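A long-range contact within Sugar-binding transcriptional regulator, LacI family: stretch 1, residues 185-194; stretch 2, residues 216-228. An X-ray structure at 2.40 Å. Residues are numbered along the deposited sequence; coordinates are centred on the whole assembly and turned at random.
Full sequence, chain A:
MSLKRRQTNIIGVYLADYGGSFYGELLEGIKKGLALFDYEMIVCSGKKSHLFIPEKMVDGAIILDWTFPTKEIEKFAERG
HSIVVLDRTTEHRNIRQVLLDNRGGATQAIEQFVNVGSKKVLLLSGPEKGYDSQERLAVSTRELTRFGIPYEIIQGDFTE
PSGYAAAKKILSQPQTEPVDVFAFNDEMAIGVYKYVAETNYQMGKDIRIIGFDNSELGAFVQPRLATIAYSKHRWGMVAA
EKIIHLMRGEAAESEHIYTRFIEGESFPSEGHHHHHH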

ATOM      1  N   ASN A 185      -9.087 -12.699   3.643  1.00 34.82           N
ATOM      2  CA  ASN A 185      -9.001 -11.303   3.217  1.00 36.01           C
ATOM      3  C   ASN A 185      -9.160 -11.086   1.716  1.00 38.30           C
ATOM      4  O   ASN A 185      -9.070 -12.038   0.935  1.00 44.52           O
ATOM      5  CB  ASN A 185      -7.797 -10.553   3.824  1.00 30.93           C
ATOM      6  CG  ASN A 185      -6.454 -10.898   3.178  1.00 38.57           C
ATOM      7  OD1 ASN A 185      -6.343 -11.695   2.238  1.00 29.12           O
ATOM      8  ND2 ASN A 185      -5.412 -10.268   3.698  1.00 28.17           N
ATOM      9  N   ASP A 186      -9.409  -9.828   1.343  1.00 38.90           N
ATOM     10  CA  ASP A 186      -9.600  -9.395  -0.043  1.00 35.18           C
ATOM     11  C   ASP A 186      -8.380  -9.628  -0.929  1.00 34.78           C
ATOM     12  O   ASP A 186      -8.523  -9.896  -2.112  1.00 35.65           O
ATOM     13  CB  ASP A 186      -9.979  -7.911  -0.096  1.00 34.97           C
ATOM     14  CG  ASP A 186     -11.488  -7.675  -0.012  1.00 46.43           C
ATOM     15  OD1 ASP A 186     -12.240  -8.577   0.419  1.00 37.60           O
ATOM     16  OD2 ASP A 186     -11.925  -6.567  -0.388  1.00 47.81           O
ATOM     17  N   GLU A 187      -7.189  -9.524  -0.352  1.00 36.00           N
ATOM     18  CA  GLU A 187      -5.954  -9.730  -1.106  1.00 43.97           C
ATOM     19  C   GLU A 187      -5.774 -11.158  -1.583  1.00 42.49           C
ATOM     20  O   GLU A 187      -5.356 -11.371  -2.723  1.00 48.96           O
ATOM     21  CB  GLU A 187      -4.747  -9.324  -0.281  1.00 47.71           C
ATOM     22  CG  GLU A 187      -4.713  -7.858   0.040  1.00 60.43           C
ATOM     23  CD  GLU A 187      -3.900  -7.599   1.268  1.00 72.14           C
ATOM     24  OE1 GLU A 187      -2.766  -8.126   1.331  1.00 64.25           O
ATOM     25  OE2 GLU A 187      -4.405  -6.895   2.167  1.00 71.89           O
ATOM     26  N   MET A 188      -6.082 -12.126  -0.715  1.00 41.49           N
ATOM     27  CA  MET A 188      -6.086 -13.539  -1.108  1.00 36.67           C
ATOM     28  C   MET A 188      -7.170 -13.792  -2.161  1.00 34.20           C
ATOM     29  O   MET A 188      -6.955 -14.551  -3.098  1.00 41.43           O
ATOM     30  CB  MET A 188      -6.244 -14.475   0.107  1.00 41.43           C
ATOM     31  CG  MET A 188      -4.966 -14.651   0.941  1.00 31.68           C
ATOM     32  SD  MET A 188      -5.006 -15.900   2.251  1.00 25.70           S
ATOM     33  CE  MET A 188      -6.456 -15.356   3.156  1.00 31.99           C
ATOM     34  N   ALA A 189      -8.314 -13.120  -2.021  1.00 33.65           N
ATOM     35  CA  ALA A 189      -9.391 -13.190  -3.012  1.00 35.20           C
ATOM     36  C   ALA A 189      -8.978 -12.627  -4.371  1.00 42.19           C
ATOM     37  O   ALA A 189      -9.340 -13.193  -5.399  1.00 52.79           O
ATOM     38  CB  ALA A 189     -10.647 -12.484  -2.503  1.00 30.83           C
ATOM     39  N   ILE A 190      -8.221 -11.526  -4.371  1.00 41.57           N
ATOM     40  CA  ILE A 190      -7.687 -10.938  -5.610  1.00 42.74           C
ATOM     41  C   ILE A 190      -6.703 -11.897  -6.287  1.00 42.31           C
ATOM     42  O   ILE A 190      -6.703 -12.032  -7.511  1.00 48.71           O
ATOM     43  CB  ILE A 190      -7.057  -9.526  -5.381  1.00 44.23           C
ATOM     44  CG1 ILE A 190      -8.128  -8.499  -4.972  1.00 39.91           C
ATOM     45  CG2 ILE A 190      -6.279  -9.031  -6.621  1.00 41.97           C
ATOM     46  CD1 ILE A 190      -9.284  -8.319  -5.962  1.00 42.72           C
ATOM     47  N   GLY A 191      -5.894 -12.579  -5.477  1.00 47.19           N
ATOM     48  CA  GLY A 191      -5.047 -13.682  -5.943  1.00 49.67           C
ATOM     49  C   GLY A 191      -5.821 -14.792  -6.635  1.00 50.61           C
ATOM     50  O   GLY A 191      -5.349 -15.354  -7.620  1.00 54.01           O
ATOM     51  N   VAL A 192      -7.013 -15.096  -6.121  1.00 51.21           N
ATOM     52  CA  VAL A 192      -7.904 -16.076  -6.747  1.00 54.98           C
ATOM     53  C   VAL A 192      -8.400 -15.562  -8.104  1.00 54.38           C
ATOM     54  O   VAL A 192      -8.373 -16.309  -9.082  1.00 53.66           O
ATOM     55  CB  VAL A 192      -9.083 -16.497  -5.807  1.00 54.84           C
ATOM     56  CG1 VAL A 192     -10.066 -17.427  -6.514  1.00 48.13           C
ATOM     57  CG2 VAL A 192      -8.546 -17.171  -4.550  1.00 49.20           C
ATOM     58  N   TYR A 193      -8.819 -14.291  -8.156  1.00 51.75           N
ATOM     59  CA  TYR A 193      -9.181 -13.616  -9.416  1.00 49.21           C
ATOM     60  C   TYR A 193      -8.083 -13.732 -10.476  1.00 52.97           C
ATOM     61  O   TYR A 193      -8.370 -14.035 -11.635  1.00 57.57           O
ATOM     62  CB  TYR A 193      -9.469 -12.134  -9.185  1.00 42.98           C
ATOM     63  CG  TYR A 193     -10.881 -11.786  -8.800  1.00 45.20           C
ATOM     64  CD1 TYR A 193     -11.375 -12.076  -7.530  1.00 44.16           C
ATOM     65  CD2 TYR A 193     -11.717 -11.130  -9.694  1.00 36.81           C
ATOM     66  CE1 TYR A 193     -12.674 -11.740  -7.168  1.00 34.48           C
ATOM     67  CE2 TYR A 193     -13.017 -10.787  -9.345  1.00 45.55           C
ATOM     68  CZ  TYR A 193     -13.487 -11.096  -8.079  1.00 39.32           C
ATOM     69  OH  TYR A 193     -14.770 -10.758  -7.724  1.00 46.11           O
ATOM     70  N   LYS A 194      -6.838 -13.492 -10.062  1.00 52.67           N
ATOM     71  CA  LYS A 194      -5.669 -13.582 -10.946  1.00 61.81           C
ATOM     72  C   LYS A 194      -5.557 -14.922 -11.670  1.00 65.32           C
ATOM     73  O   LYS A 194      -5.428 -14.951 -12.894  1.00 69.13           O
ATOM     74  CB  LYS A 194      -4.373 -13.294 -10.180  1.00 57.93           C
ATOM     75  CG  LYS A 194      -3.722 -11.956 -10.500  1.00 62.48           C
ATOM     76  CD  LYS A 194      -4.314 -10.790  -9.713  1.00 57.24           C
ATOM     77  CE  LYS A 194      -3.613  -9.486 -10.092  1.00 59.81           C
ATOM     78  NZ  LYS A 194      -3.673  -8.452  -9.024  1.00 57.38           N
ATOM     79  N   GLU A 216     -10.476  -1.246  -1.955  1.00 54.74           N
ATOM     80  CA  GLU A 216     -11.059  -0.473  -3.049  1.00 57.49           C
ATOM     81  C   GLU A 216     -10.858  -1.133  -4.411  1.00 48.59           C
ATOM     82  O   GLU A 216     -11.678  -0.937  -5.302  1.00 51.13           O
ATOM     83  CB  GLU A 216     -10.630   1.002  -3.032  1.00 60.26           C
ATOM     84  CG  GLU A 216      -9.152   1.281  -3.267  1.00 70.79           C
ATOM     85  CD  GLU A 216      -8.837   2.776  -3.258  1.00 69.38           C
ATOM     86  OE1 GLU A 216      -7.698   3.143  -2.894  1.00 73.94           O
ATOM     87  OE2 GLU A 216      -9.725   3.584  -3.614  1.00 68.53           O
ATOM     88  N   LEU A 217      -9.803  -1.936  -4.562  1.00 40.46           N
ATOM     89  CA  LEU A 217      -9.621  -2.733  -5.783  1.00 44.21           C
ATOM     90  C   LEU A 217     -10.767  -3.731  -5.974  1.00 46.33           C
ATOM     91  O   LEU A 217     -11.262  -3.904  -7.087  1.00 55.29           O
ATOM     92  CB  LEU A 217      -8.271  -3.455  -5.786  1.00 40.82           C
ATOM     93  CG  LEU A 217      -7.929  -4.335  -6.999  1.00 52.34           C
ATOM     94  CD1 LEU A 217      -7.989  -3.563  -8.321  1.00 51.35           C
ATOM     95  CD2 LEU A 217      -6.562  -4.994  -6.825  1.00 55.86           C
ATOM     96  N   GLY A 218     -11.204  -4.348  -4.874  1.00 50.78           N
ATOM     97  CA  GLY A 218     -12.340  -5.272  -4.877  1.00 45.75           C
ATOM     98  C   GLY A 218     -13.642  -4.652  -5.347  1.00 50.60           C
ATOM     99  O   GLY A 218     -14.497  -5.345  -5.911  1.00 45.77           O
ATOM    100  N   ALA A 219     -13.779  -3.343  -5.126  1.00 48.33           N
ATOM    101  CA  ALA A 219     -14.937  -2.574  -5.589  1.00 48.56           C
ATOM    102  C   ALA A 219     -14.972  -2.317  -7.101  1.00 50.00           C
ATOM    103  O   ALA A 219     -16.045  -2.067  -7.663  1.00 50.86           O
ATOM    104  CB  ALA A 219     -15.046  -1.261  -4.818  1.00 44.18           C
ATOM    105  N   PHE A 220     -13.813  -2.386  -7.756  1.00 47.38           N
ATOM    106  CA  PHE A 220     -13.703  -2.029  -9.176  1.00 54.67           C
ATOM    107  C   PHE A 220     -13.380  -3.216 -10.083  1.00 57.40           C
ATOM    108  O   PHE A 220     -13.377  -3.091 -11.314  1.00 58.86           O
ATOM    109  CB  PHE A 220     -12.678  -0.903  -9.373  1.00 48.30           C
ATOM    110  CG  PHE A 220     -13.135   0.427  -8.846  1.00 55.01           C
ATOM    111  CD1 PHE A 220     -13.943   1.257  -9.620  1.00 61.06           C
ATOM    112  CD2 PHE A 220     -12.770   0.848  -7.573  1.00 46.19           C
ATOM    113  CE1 PHE A 220     -14.377   2.488  -9.127  1.00 58.05           C
ATOM    114  CE2 PHE A 220     -13.192   2.071  -7.072  1.00 51.23           C
ATOM    115  CZ  PHE A 220     -14.000   2.896  -7.851  1.00 58.52           C
ATOM    116  N   VAL A 221     -13.123  -4.364  -9.465  1.00 55.37           N
ATOM    117  CA  VAL A 221     -12.771  -5.591 -10.179  1.00 53.54           C
ATOM    118  C   VAL A 221     -14.030  -6.202 -10.830  1.00 52.52           C
ATOM    119  O   VAL A 221     -15.155  -5.809 -10.494  1.00 47.02           O
ATOM    120  CB  VAL A 221     -12.012  -6.566  -9.223  1.00 55.24           C
ATOM    121  CG1 VAL A 221     -12.966  -7.284  -8.279  1.00 50.88           C
ATOM    122  CG2 VAL A 221     -11.130  -7.541  -9.988  1.00 58.13           C
ATOM    123  N   GLN A 222     -13.843  -7.127 -11.774  1.00 52.42           N
ATOM    124  CA  GLN A 222     -14.961  -7.688 -12.536  1.00 56.84           C
ATOM    125  C   GLN A 222     -15.151  -9.194 -12.302  1.00 55.40           C
ATOM    126  O   GLN A 222     -14.305 -10.000 -12.712  1.00 52.29           O
ATOM    127  CB  GLN A 222     -14.774  -7.416 -14.031  1.00 65.46           C
ATOM    128  CG  GLN A 222     -16.015  -6.882 -14.724  1.00 77.62           C
ATOM    129  CD  GLN A 222     -16.141  -5.372 -14.599  1.00 85.22           C
ATOM    130  OE1 GLN A 222     -17.062  -4.864 -13.957  1.00 84.94           O
ATOM    131  NE2 GLN A 222     -15.204  -4.648 -15.206  1.00 81.94           N
ATOM    132  N   PRO A 223     -16.260  -9.584 -11.636  1.00 53.35           N
ATOM    133  CA  PRO A 223     -17.303  -8.750 -11.023  1.00 47.24           C
ATOM    134  C   PRO A 223     -16.922  -8.272  -9.616  1.00 45.90           C
ATOM    135  O   PRO A 223     -15.896  -8.705  -9.091  1.00 45.26           O
ATOM    136  CB  PRO A 223     -18.486  -9.704 -10.950  1.00 47.28           C
ATOM    137  CG  PRO A 223     -17.868 -11.042 -10.733  1.00 52.40           C
ATOM    138  CD  PRO A 223     -16.554 -11.023 -11.475  1.00 50.06           C
ATOM    139  N   ARG A 224     -17.733  -7.384  -9.033  1.00 42.04           N
ATOM    140  CA  ARG A 224     -17.443  -6.771  -7.724  1.00 42.67           C
ATOM    141  C   ARG A 224     -17.314  -7.823  -6.624  1.00 43.29           C
ATOM    142  O   ARG A 224     -18.183  -8.686  -6.456  1.00 46.70           O
ATOM    143  CB  ARG A 224     -18.492  -5.687  -7.384  1.00 41.37           C
ATOM    144  CG  ARG A 224     -18.919  -5.566  -5.918  1.00 52.32           C
ATOM    145  CD  ARG A 224     -18.403  -4.332  -5.199  1.00 58.67           C
ATOM    146  NE  ARG A 224     -17.331  -4.639  -4.251  1.00 69.42           N
ATOM    147  CZ  ARG A 224     -17.077  -3.946  -3.139  1.00 65.63           C
ATOM    148  NH1 ARG A 224     -17.822  -2.900  -2.802  1.00 56.28           N
ATOM    149  NH2 ARG A 224     -16.067  -4.299  -2.359  1.00 62.63           N
ATOM    150  N   LEU A 225     -16.197  -7.764  -5.907  1.00 48.25           N
ATOM    151  CA  LEU A 225     -15.897  -8.729  -4.859  1.00 43.63           C
ATOM    152  C   LEU A 225     -16.766  -8.492  -3.628  1.00 41.76           C
ATOM    153  O   LEU A 225     -16.624  -7.473  -2.943  1.00 44.15           O
ATOM    154  CB  LEU A 225     -14.409  -8.694  -4.495  1.00 39.46           C
ATOM    155  CG  LEU A 225     -13.926  -9.539  -3.306  1.00 43.35           C
ATOM    156  CD1 LEU A 225     -14.152 -11.031  -3.529  1.00 34.05           C
ATOM    157  CD2 LEU A 225     -12.463  -9.262  -3.036  1.00 36.49           C
ATOM    158  N   ALA A 226     -17.677  -9.435  -3.382  1.00 40.89           N
ATOM    159  CA  ALA A 226     -18.484  -9.474  -2.158  1.00 34.33           C
ATOM    160  C   ALA A 226     -17.546  -9.639  -0.968  1.00 34.65           C
ATOM    161  O   ALA A 226     -16.578 -10.410  -1.028  1.00 32.20           O
ATOM    162  CB  ALA A 226     -19.480 -10.619  -2.219  1.00 38.67           C
ATOM    163  N   THR A 227     -17.812  -8.899   0.102  1.00 26.00           N
ATOM    164  CA  THR A 227     -16.804  -8.723   1.143  1.00 31.65           C
ATOM    165  C   THR A 227     -17.395  -8.264   2.464  1.00 33.33           C
ATOM    166  O   THR A 227     -18.569  -7.901   2.541  1.00 39.58           O
ATOM    167  CB  THR A 227     -15.704  -7.704   0.688  1.00 36.37           C
ATOM    168  OG1 THR A 227     -14.634  -7.682   1.639  1.00 35.00           O
ATOM    169  CG2 THR A 227     -16.291  -6.293   0.525  1.00 22.79           C
ATOM    170  N   ILE A 228     -16.561  -8.291   3.499  1.00 40.21           N
ATOM    171  CA  ILE A 228     -16.926  -7.788   4.818  1.00 34.73           C
ATOM    172  C   ILE A 228     -16.216  -6.453   5.055  1.00 34.21           C
ATOM    173  O   ILE A 228     -14.990  -6.370   5.019  1.00 35.76           O
ATOM    174  CB  ILE A 228     -16.571  -8.796   5.930  1.00 34.56           C
ATOM    175  CG1 ILE A 228     -17.186 -10.186   5.650  1.00 32.15           C
ATOM    176  CG2 ILE A 228     -16.978  -8.255   7.283  1.00 26.91           C
ATOM    177  CD1 ILE A 228     -18.717 -10.258   5.732  1.00 32.49           C
TER
HETATM  178  O   HOH W   1     -13.827  -5.674  -1.850  1.00 47.91           O

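Two direct hydrogen bonds join the stretches, one near the start of the helix that begins at Asp186 and one two turns further along it, at Tyr193. In the first, Thr227 OG1 donates to Asp186 OD1 across 2.8 Å, pairing a hydroxyl with a carboxylate oxygen at the point where the second stretch enters a strand. In the second, Tyr193 OH donates to Pro223 O at 2.7 Å. This phenol reaches a main-chain carbonyl, so the bond ties the helix to the loop at Pro223, whose preceding peptide bond is cis.

The other carboxylate oxygen of Asp186 extends the polar network through solvent. Water 1 donates to Asp186 OD2 at 2.6 Å and accepts a weak hydrogen bond from Arg224 NH2 at 2.7 Å, so that the acid and the guanidinium are linked by way of the water. The arginine also folds back on its own stretch: Arg224 NE makes weak hydrogen bonds to Gly218 O at 3.4 Å and to Leu225 O at 3.2 Å. A stronger backbone bond, from Leu225 N to Gly218 O at 3.0 Å, closes the loop and brings Leu225 back beside the weakly bonded helical segment of about 216-220.

The first stretch is more regular. Asn185 caps its helix, with OD1 accepting from Met188 N at 3.0 Å, and successive i to i+4 backbone bonds hold the following turns. Asp186, Ala189 and Tyr193 all direct their CA-to-CB bonds toward the second stretch, whereas that of Ile190 points sideways and the end of its side chain comes nearer. The backbones approach most closely, by CA position, at Asp186 and Gly218, whose CA atoms lie 6.9 Å apart. The absence of a side chain matters here, since an ideal CB on Gly218 would lie only 3.2 Å from Asp186 OD2, a tight approach.

Around these polar anchors the contact is largely apolar. Leu225 is central to it: its CD2 lies 3.7 Å from Ala189 CB and 4.4 Å from Ile190 CD1, and the same methyl approaches Asp186 OD1 to 3.5 Å, placing hydrocarbon directly beside the carboxylate. Its other methyl, CD1, sits at the edge of the Tyr193 ring, 4.0 Å from Tyr193 CE1. Ile190 spreads over the helical segment, with CG2 4.1 Å from Leu217 CD2 and CD1 4.4 Å from Gly218 CA.

Tyr193 has the largest area covered by the opposing stretch, 103 of the 472 Å² buried on both sides together. Its ring packs against Val221, with Tyr193 CD2 3.6 Å from Val221 CG2, and against the proline, with Tyr193 CE2 4.1 Å from Pro223 CD. The carbonyl oxygens of Gln222 and Pro223 lie near the ring plane, at its edge. The tyrosine thus combines two roles, its hydrocarbon ring filling space against the loop while its hydroxyl satisfies a backbone carbonyl.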